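Local coordinates for bacillus cereus PatB1 (Bacillus cereus, PDB 5V8D), which is an SGNH hydrolase-like O-acetyltransferase that decorates secondary cell wall polysaccharides, at residues Y104-P108 with L131-L135; M173-F177 with L233-T237; D281-E285 with D325-Y329. The protein carries 6 engineered substitutions. The contacts are given in a common frame with arbitrary orientation. Residue numbers count along the deposited sequence, not the author numbering.

The three contacts follow one another along the chain, and none nests in or crosses another. Interaction 1 comes first. It closes a 22-residue connection by laying helix 127-137 against strand 102-107 of the large mixed sheet. Interaction 2 spans 55 residues and packs the start of helix 173-190 on strand 231-238 of a separate three-stranded sheet. W171 joins the two regions: P108 and A176 both touch it. Interaction 3 spans 39 residues. It holds the loop before strand 285-289 against the loop after strand 320-324, two neighbouring antiparallel strands of the large sheet. Their centres lie about 21 to 23 Å apart, and no contact touches another.

Interaction 1 of 3, residues Y104-P108 with L131-L135; sequences YFALP and LNYFL. With SO4 (sulfate ion), chain G.
L107, F134 and F105 carry most of this buried apolar contact between a strand and a helix. Residues 104-107 are extended, and 131-135 form one helical turn with L135 N bonded to L131 O at 2.9 Å. The two segments run antiparallel, at 174°, with their axes 12.3 Å apart at closest approach. In the register, F105 CA lies nearest L135 CA (9.9 Å) and L107 CA nearest L131 CA (9.3 Å). Side chains span the gap without any hydrogen bond.

L107 has the largest share. Its chi1 is m, and its CA-to-CB bond points toward the helix. L107 CD1 meets L131 CD1 and L135 CD2, each at 4.1 Å. L107 CD2 reaches F134 CE2 at 4.4 Å. F134, with chi1 t, extends toward the strand and presents its ring edge to the face of F105, whose chi1 is also t. This T-shaped pair has centroids 5.3 Å apart and planes at 61°; F105 CZ and F134 CZ come to 3.8 Å. L135 starts sideways but brings its methyl CD2 in to L107.

On the outer part of the turn, Y133 OH gives a weak 3.4 Å hydrogen bond to O2 of a sulfate, probably from the crystallisation liquor.

The arrangement is a beta-alpha-beta crossover of the SGNH-like fold. Strand 102-107 leads through helix 127-137 to the adjacent parallel strand 143-146, which L135 also touches. Strand 345-349 flanks strand 102-107 on the other edge, with F348 stacked on F105. Helix 79-98 lies beside the crossover helix and receives F134 on I82 and M86.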
loop_
_atom_site.group_PDB
_atom_site.type_symbol
_atom_site.label_atom_id
_atom_site.label_comp_id
_atom_site.label_asym_id
_atom_site.label_seq_id
_atom_site.Cartn_x
_atom_site.Cartn_y
_atom_site.Cartn_z
ATOM N N TYR A 104 7.830 4.268 8.681
ATOM C CA TYR A 104 6.363 4.445 8.595
ATOM C C TYR A 104 5.646 3.129 8.267
ATOM O O TYR A 104 6.117 2.327 7.429
ATOM C CB TYR A 104 5.983 5.524 7.556
ATOM C CG TYR A 104 6.585 6.866 7.902
ATOM C CD1 TYR A 104 6.005 7.664 8.867
ATOM C CD2 TYR A 104 7.774 7.300 7.309
ATOM C CE1 TYR A 104 6.557 8.864 9.225
ATOM C CE2 TYR A 104 8.333 8.508 7.658
ATOM C CZ TYR A 104 7.716 9.283 8.620
ATOM O OH TYR A 104 8.245 10.497 8.987
ATOM N N PHE A 105 4.532 2.875 8.951
ATOM C CA PHE A 105 3.774 1.650 8.673
ATOM C C PHE A 105 2.348 2.056 8.327
ATOM O O PHE A 105 1.528 2.270 9.212
ATOM C CB PHE A 105 3.781 0.651 9.857
ATOM C CG PHE A 105 3.568 -0.801 9.431
ATOM C CD1 PHE A 105 2.321 -1.246 8.990
ATOM C CD2 PHE A 105 4.618 -1.712 9.458
ATOM C CE1 PHE A 105 2.139 -2.566 8.574
ATOM C CE2 PHE A 105 4.439 -3.033 9.060
ATOM C CZ PHE A 105 3.194 -3.462 8.611
ATOM N N ALA A 106 2.092 2.200 7.031
ATOM C CA ALA A 106 0.779 2.583 6.536
ATOM C C ALA A 106 -0.119 1.354 6.418
ATOM O O ALA A 106 0.309 0.289 5.965
ATOM C CB ALA A 106 0.906 3.293 5.194
ATOM N N LEU A 107 -1.372 1.511 6.802
ATOM C CA LEU A 107 -2.288 0.376 6.879
ATOM C C LEU A 107 -3.567 0.606 6.103
ATOM O O LEU A 107 -4.552 1.080 6.658
ATOM C CB LEU A 107 -2.603 0.084 8.346
ATOM C CG LEU A 107 -1.345 -0.434 9.065
ATOM C CD1 LEU A 107 -1.239 0.107 10.465
ATOM C CD2 LEU A 107 -1.344 -1.956 9.065
ATOM N N PRO A 108 -3.537 0.324 4.797
ATOM C CA PRO A 108 -4.773 0.311 4.025
ATOM C C PRO A 108 -5.746 -0.691 4.623
ATOM O O PRO A 108 -5.349 -1.796 4.974
ATOM C CB PRO A 108 -4.323 -0.133 2.634
ATOM C CG PRO A 108 -2.907 0.239 2.566
ATOM C CD PRO A 108 -2.353 0.128 3.946
ATOM N N LEU A 131 -6.127 -5.576 14.556
ATOM C CA LEU A 131 -5.327 -4.387 14.223
ATOM C C LEU A 131 -4.936 -3.609 15.471
ATOM O O LEU A 131 -3.809 -3.145 15.562
ATOM C CB LEU A 131 -6.073 -3.467 13.243
ATOM C CG LEU A 131 -5.477 -2.094 12.899
ATOM C CD1 LEU A 131 -4.063 -2.189 12.306
ATOM C CD2 LEU A 131 -6.436 -1.337 11.941
ATOM N N ASN A 132 -5.871 -3.476 16.411
ATOM C CA ASN A 132 -5.615 -2.814 17.691
ATOM C C ASN A 132 -4.463 -3.461 18.459
ATOM O O ASN A 132 -3.620 -2.765 19.017
ATOM C CB ASN A 132 -6.877 -2.824 18.579
ATOM C CG ASN A 132 -7.945 -1.832 18.107
ATOM O OD1 ASN A 132 -7.673 -0.942 17.294
ATOM N ND2 ASN A 132 -9.165 -1.991 18.612
ATOM N N TYR A 133 -4.452 -4.794 18.507
ATOM C CA TYR A 133 -3.366 -5.517 19.161
ATOM C C TYR A 133 -2.021 -5.248 18.471
ATOM O O TYR A 133 -1.004 -5.010 19.121
ATOM C CB TYR A 133 -3.645 -7.017 19.178
ATOM C CG TYR A 133 -2.618 -7.791 19.973
ATOM C CD1 TYR A 133 -2.634 -7.764 21.359
ATOM C CD2 TYR A 133 -1.628 -8.530 19.339
ATOM C CE1 TYR A 133 -1.684 -8.460 22.108
ATOM C CE2 TYR A 133 -0.675 -9.229 20.063
ATOM C CZ TYR A 133 -0.710 -9.189 21.455
ATOM O OH TYR A 133 0.222 -9.886 22.204
ATOM N N PHE A 134 -2.038 -5.302 17.150
ATOM C CA PHE A 134 -0.860 -5.000 16.343
ATOM C C PHE A 134 -0.326 -3.603 16.667
ATOM O O PHE A 134 0.865 -3.452 16.938
ATOM C CB PHE A 134 -1.191 -5.130 14.857
ATOM C CG PHE A 134 -0.042 -4.824 13.933
ATOM C CD1 PHE A 134 0.909 -5.789 13.641
ATOM C CD2 PHE A 134 0.061 -3.579 13.319
ATOM C CE1 PHE A 134 1.954 -5.520 12.757
ATOM C CE2 PHE A 134 1.103 -3.299 12.440
ATOM C CZ PHE A 134 2.043 -4.284 12.156
ATOM N N LEU A 135 -1.208 -2.601 16.662
ATOM C CA LEU A 135 -0.822 -1.217 16.965
ATOM C C LEU A 135 -0.323 -1.047 18.392
ATOM O O LEU A 135 0.571 -0.234 18.666
ATOM C CB LEU A 135 -2.007 -0.253 16.738
ATOM C CG LEU A 135 -2.356 -0.101 15.268
ATOM C CD1 LEU A 135 -3.612 0.713 15.044
ATOM C CD2 LEU A 135 -1.161 0.482 14.534
HETATM S S SO4 G . -0.582 -8.418 26.272
HETATM O O1 SO4 G . -0.361 -6.973 26.295
HETATM O O2 SO4 G . 0.475 -9.066 25.497
HETATM O O3 SO4 G . -0.567 -8.935 27.638
HETATM O O4 SO4 G . -1.877 -8.701 25.664
#

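Interaction 2 of 3, residues M173-F177 with L233-T237; sequences MDGAF and LCYYT
The ring of Y236 fills a hollow made by M173, D174 and F177 on the first turn of a helix. Residues 173-177 are helical, with F177 N bonded to M173 O at 2.8 Å; 233-237 are extended. The axes approach to 8.3 Å at an angle of 33°. M173 pairs with C234 (CA atoms 5.8 Å apart) and F177 with Y236 (7.3 Å).

F177, chi1 t, lies over one face of Y236, chi1 m. The offset stack has centroids 4.3 Å apart and planes at 14°. F177 CB sits almost centrally above the Y236 ring, 3.8 Å from its centroid, as a CH-pi contact. M173 CG fills in from another direction, 3.6 Å from Y236 CD1. M173 CB presses on C234 O at 3.2 Å.

This contact lays helix 173-190 on edge strand 231-238 of the three-stranded sheet, where the disulfide C208-C234 ties that strand to strand 204-214.

At the tip of the ring, Y236 OH donates to D174 OD1 at 2.6 Å; R206 forms a salt bridge to the same oxygen. One water donates to Y236 OH at 2.6 Å. Another fills the gap between backbones, accepting from M173 N at 3.2 Å and C234 N at 2.9 Å.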
loop_
_atom_site.group_PDB
_atom_site.type_symbol
_atom_site.label_atom_id
_atom_site.label_comp_id
_atom_site.label_asym_id
_atom_site.label_seq_id
_atom_site.Cartn_x
_atom_site.Cartn_y
_atom_site.Cartn_z
ATOM N N MET A 173 -9.395 2.906 -7.157
ATOM C CA MET A 173 -8.458 4.035 -7.247
ATOM C C MET A 173 -8.890 5.247 -6.410
ATOM O O MET A 173 -8.052 6.019 -5.959
ATOM C CB MET A 173 -8.272 4.464 -8.705
ATOM C CG MET A 173 -7.078 5.388 -8.924
ATOM S SD MET A 173 -5.490 4.620 -8.549
ATOM C CE MET A 173 -4.589 5.976 -7.791
ATOM N N ASP A 174 -10.196 5.430 -6.229
ATOM C CA ASP A 174 -10.677 6.533 -5.397
ATOM C C ASP A 174 -10.241 6.362 -3.941
ATOM O O ASP A 174 -9.786 7.319 -3.317
ATOM C CB ASP A 174 -12.192 6.662 -5.489
ATOM C CG ASP A 174 -12.640 7.200 -6.835
ATOM O OD1 ASP A 174 -11.863 7.922 -7.495
ATOM O OD2 ASP A 174 -13.769 6.895 -7.242
ATOM N N GLY A 175 -10.384 5.150 -3.409
ATOM C CA GLY A 175 -9.896 4.851 -2.075
ATOM C C GLY A 175 -8.387 4.953 -1.965
ATOM O O GLY A 175 -7.839 5.599 -1.042
ATOM N N ALA A 176 -7.709 4.325 -2.926
ATOM C CA ALA A 176 -6.247 4.324 -2.970
ATOM C C ALA A 176 -5.645 5.742 -3.094
ATOM O O ALA A 176 -4.621 6.042 -2.472
ATOM C CB ALA A 176 -5.775 3.441 -4.109
ATOM N N PHE A 177 -6.267 6.614 -3.887
ATOM C CA PHE A 177 -5.750 7.976 -3.971
ATOM C C PHE A 177 -5.927 8.703 -2.622
ATOM O O PHE A 177 -5.040 9.419 -2.193
ATOM C CB PHE A 177 -6.417 8.788 -5.079
ATOM C CG PHE A 177 -5.950 10.237 -5.131
ATOM C CD1 PHE A 177 -4.756 10.575 -5.753
ATOM C CD2 PHE A 177 -6.699 11.239 -4.545
ATOM C CE1 PHE A 177 -4.313 11.880 -5.802
ATOM C CE2 PHE A 177 -6.274 12.574 -4.584
ATOM C CZ PHE A 177 -5.068 12.890 -5.215
ATOM N N LEU A 233 -13.635 2.047 -13.219
ATOM C CA LEU A 233 -12.206 1.869 -13.030
ATOM C C LEU A 233 -11.532 3.195 -13.379
ATOM O O LEU A 233 -11.698 3.697 -14.498
ATOM C CB LEU A 233 -11.704 0.733 -13.929
ATOM C CG LEU A 233 -10.337 0.060 -13.774
ATOM C CD1 LEU A 233 -9.149 1.017 -13.995
ATOM C CD2 LEU A 233 -10.213 -0.677 -12.444
ATOM N N CYS A 234 -10.784 3.762 -12.435
ATOM C CA CYS A 234 -10.284 5.117 -12.610
ATOM C C CYS A 234 -8.784 5.205 -12.472
ATOM O O CYS A 234 -8.132 4.304 -11.945
ATOM C CB CYS A 234 -10.936 6.074 -11.600
ATOM S SG CYS A 234 -12.721 6.098 -11.614
ATOM N N TYR A 235 -8.245 6.320 -12.949
ATOM C CA TYR A 235 -6.859 6.657 -12.700
ATOM C C TYR A 235 -6.723 8.125 -12.277
ATOM O O TYR A 235 -7.423 9.013 -12.785
ATOM C CB TYR A 235 -6.003 6.387 -13.936
ATOM C CG TYR A 235 -5.966 4.942 -14.402
ATOM C CD1 TYR A 235 -5.031 4.044 -13.893
ATOM C CD2 TYR A 235 -6.845 4.489 -15.386
ATOM C CE1 TYR A 235 -4.990 2.725 -14.335
ATOM C CE2 TYR A 235 -6.812 3.166 -15.844
ATOM C CZ TYR A 235 -5.883 2.296 -15.321
ATOM O OH TYR A 235 -5.849 1.000 -15.787
ATOM N N TYR A 236 -5.798 8.380 -11.361
ATOM C CA TYR A 236 -5.441 9.750 -11.010
ATOM C C TYR A 236 -4.023 10.039 -11.518
ATOM O O TYR A 236 -3.019 9.559 -10.969
ATOM C CB TYR A 236 -5.522 9.999 -9.502
ATOM C CG TYR A 236 -6.899 10.038 -8.863
ATOM C CD1 TYR A 236 -7.743 8.937 -8.898
ATOM C CD2 TYR A 236 -7.319 11.159 -8.145
ATOM C CE1 TYR A 236 -8.991 8.962 -8.266
ATOM C CE2 TYR A 236 -8.564 11.196 -7.516
ATOM C CZ TYR A 236 -9.397 10.104 -7.577
ATOM O OH TYR A 236 -10.631 10.139 -6.937
ATOM N N THR A 237 -3.954 10.829 -12.574
ATOM C CA THR A 237 -2.694 11.175 -13.194
ATOM C C THR A 237 -2.317 12.616 -12.860
ATOM O O THR A 237 -3.158 13.507 -12.986
ATOM C CB THR A 237 -2.779 11.011 -14.724
ATOM O OG1 THR A 237 -3.276 9.705 -15.034
ATOM C CG2 THR A 237 -1.414 11.205 -15.375
HETATM O O HOH W 1 -11.259 2.668 -9.794
HETATM O O HOH W 2 -10.893 10.388 -4.359
#

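Interaction 3 of 3, residues D281-E285 with D325-Y329; sequences DDYPE and DLRHY
A salt bridge inside 325-329 heads the polar interactions. R327 NH2 donates to D325 OD2 at 2.9 Å, and R327 NE to D325 OD1 at 3.1 Å. The same OD1 accepts from R327 N at 3.1 Å, which makes an Asx turn. Backbone bonds H328 N to D325 O (2.8 Å) and Y329 N to D325 O (3.0 Å) tighten the bend.

D282, chi1 m, joins this network from the other loop. D282 OD2 lies 3.4 Å from R327 NH2, well out of the guanidinium plane, so the bridge is one of charge only. D282 OD1 and D325 OD2 are 3.7 Å apart; K303 forms salt bridges with both, and N308 also bonds D282 OD1. A water donates to D282 OD2 and pairs with H328 NE2, both at 2.9 Å. Nearby, the serine at position 305 is sulfonated, a modification consistent with a nucleophilic serine in an SGNH-like active site.

The sole direct hydrogen bond across is weak: D325 N to P284 O, 3.4 Å. Neither segment is regular helix or strand, apart from E285. The CA atoms of P284 and Y329 are only 4.2 Å apart. P284 packs against H328 and Y329, with P284 CG 3.7 Å from H328 CB and P284 CB 4.2 Å from Y329 CB. Further out, a water links E285 OE1 (2.6 Å) to Y329 OH (2.8 Å), while E285 OE2 bonds Y337 of helix 334-340.

The two loops adjoin neighbouring antiparallel strands of the large sheet: 281-285 leads into 285-289, and 325-329 leaves 320-324.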
loop_
_atom_site.group_PDB
_atom_site.type_symbol
_atom_site.label_atom_id
_atom_site.label_comp_id
_atom_site.label_asym_id
_atom_site.label_seq_id
_atom_site.Cartn_x
_atom_site.Cartn_y
_atom_site.Cartn_z
ATOM N N ASP A 281 1.118 -5.682 -11.449
ATOM C CA ASP A 281 1.258 -6.967 -10.782
ATOM C C ASP A 281 2.217 -6.802 -9.611
ATOM O O ASP A 281 2.733 -5.722 -9.379
ATOM C CB ASP A 281 1.755 -8.029 -11.743
ATOM C CG ASP A 281 1.368 -9.440 -11.311
ATOM O OD1 ASP A 281 1.003 -9.651 -10.129
ATOM O OD2 ASP A 281 1.451 -10.344 -12.161
ATOM N N ASP A 282 2.463 -7.871 -8.872
ATOM C CA ASP A 282 3.446 -7.817 -7.803
ATOM C C ASP A 282 4.830 -8.164 -8.352
ATOM O O ASP A 282 5.042 -9.257 -8.895
ATOM C CB ASP A 282 3.051 -8.761 -6.674
ATOM C CG ASP A 282 1.697 -8.416 -6.079
ATOM O OD1 ASP A 282 1.405 -7.211 -5.927
ATOM O OD2 ASP A 282 0.919 -9.347 -5.787
ATOM N N TYR A 283 5.757 -7.220 -8.248
ATOM C CA TYR A 283 7.139 -7.440 -8.688
ATOM C C TYR A 283 8.028 -7.675 -7.481
ATOM O O TYR A 283 7.778 -7.106 -6.428
ATOM C CB TYR A 283 7.674 -6.226 -9.479
ATOM C CG TYR A 283 6.960 -5.995 -10.784
ATOM C CD1 TYR A 283 5.667 -5.474 -10.811
ATOM C CD2 TYR A 283 7.577 -6.287 -11.993
ATOM C CE1 TYR A 283 4.991 -5.259 -12.022
ATOM C CE2 TYR A 283 6.919 -6.082 -13.213
ATOM C CZ TYR A 283 5.625 -5.565 -13.217
ATOM O OH TYR A 283 4.961 -5.371 -14.414
ATOM N N PRO A 284 9.079 -8.496 -7.639
ATOM C CA PRO A 284 10.161 -8.541 -6.648
ATOM C C PRO A 284 10.712 -7.138 -6.372
ATOM O O PRO A 284 10.785 -6.713 -5.232
ATOM C CB PRO A 284 11.214 -9.428 -7.320
ATOM C CG PRO A 284 10.420 -10.313 -8.225
ATOM C CD PRO A 284 9.266 -9.491 -8.715
ATOM N N GLU A 285 11.075 -6.410 -7.420
ATOM C CA GLU A 285 11.687 -5.098 -7.234
ATOM C C GLU A 285 11.277 -4.113 -8.331
ATOM O O GLU A 285 11.321 -4.442 -9.521
ATOM C CB GLU A 285 13.220 -5.219 -7.189
ATOM C CG GLU A 285 13.961 -3.891 -6.944
ATOM C CD GLU A 285 15.462 -4.073 -6.755
ATOM O OE1 GLU A 285 15.969 -5.169 -7.054
ATOM O OE2 GLU A 285 16.141 -3.123 -6.295
ATOM N N ASP A 325 8.384 -6.354 -2.917
ATOM C CA ASP A 325 7.345 -7.261 -2.422
ATOM C C ASP A 325 8.025 -8.515 -1.848
ATOM O O ASP A 325 8.536 -9.338 -2.610
ATOM C CB ASP A 325 6.385 -7.634 -3.561
ATOM C CG ASP A 325 5.134 -8.324 -3.064
ATOM O OD1 ASP A 325 5.271 -9.283 -2.309
ATOM O OD2 ASP A 325 4.009 -7.891 -3.403
ATOM N N LEU A 326 8.047 -8.665 -0.527
ATOM C CA LEU A 326 8.844 -9.738 0.086
ATOM C C LEU A 326 8.311 -11.140 -0.220
ATOM O O LEU A 326 8.981 -12.124 0.060
ATOM C CB LEU A 326 8.946 -9.555 1.614
ATOM C CG LEU A 326 9.641 -8.280 2.097
ATOM C CD1 LEU A 326 9.621 -8.122 3.627
ATOM C CD2 LEU A 326 11.069 -8.182 1.568
ATOM N N ARG A 327 7.115 -11.242 -0.789
ATOM C CA ARG A 327 6.668 -12.536 -1.329
ATOM C C ARG A 327 7.521 -12.968 -2.516
ATOM O O ARG A 327 7.637 -14.160 -2.809
ATOM C CB ARG A 327 5.186 -12.473 -1.744
ATOM C CG ARG A 327 4.221 -12.475 -0.546
ATOM C CD ARG A 327 2.793 -12.146 -0.951
ATOM N NE ARG A 327 2.675 -10.798 -1.502
ATOM C CZ ARG A 327 1.531 -10.280 -1.939
ATOM N NH1 ARG A 327 0.412 -10.999 -1.869
ATOM N NH2 ARG A 327 1.487 -9.047 -2.432
ATOM N N HIS A 328 8.139 -12.014 -3.204
ATOM C CA HIS A 328 8.864 -12.379 -4.423
ATOM C C HIS A 328 10.331 -11.988 -4.462
ATOM O O HIS A 328 11.078 -12.476 -5.307
ATOM C CB HIS A 328 8.156 -11.760 -5.616
ATOM C CG HIS A 328 6.712 -12.123 -5.692
ATOM N ND1 HIS A 328 6.281 -13.393 -6.026
ATOM C CD2 HIS A 328 5.595 -11.399 -5.447
ATOM C CE1 HIS A 328 4.963 -13.424 -6.009
ATOM N NE2 HIS A 328 4.520 -12.226 -5.654
ATOM N N TYR A 329 10.742 -11.103 -3.563
ATOM C CA TYR A 329 12.110 -10.607 -3.586
ATOM C C TYR A 329 12.942 -11.408 -2.597
ATOM O O TYR A 329 12.747 -11.283 -1.389
ATOM C CB TYR A 329 12.166 -9.105 -3.241
ATOM C CG TYR A 329 13.572 -8.553 -3.312
ATOM C CD1 TYR A 329 14.161 -8.264 -4.551
ATOM C CD2 TYR A 329 14.333 -8.363 -2.158
ATOM C CE1 TYR A 329 15.450 -7.772 -4.633
ATOM C CE2 TYR A 329 15.644 -7.871 -2.237
ATOM C CZ TYR A 329 16.183 -7.579 -3.473
ATOM O OH TYR A 329 17.461 -7.093 -3.584
HETATM O O HOH W 3 -1.429 -10.322 -4.408
HETATM O O HOH W 4 1.684 -12.054 -5.147
HETATM O O HOH W 5 18.223 -5.793 -5.895
#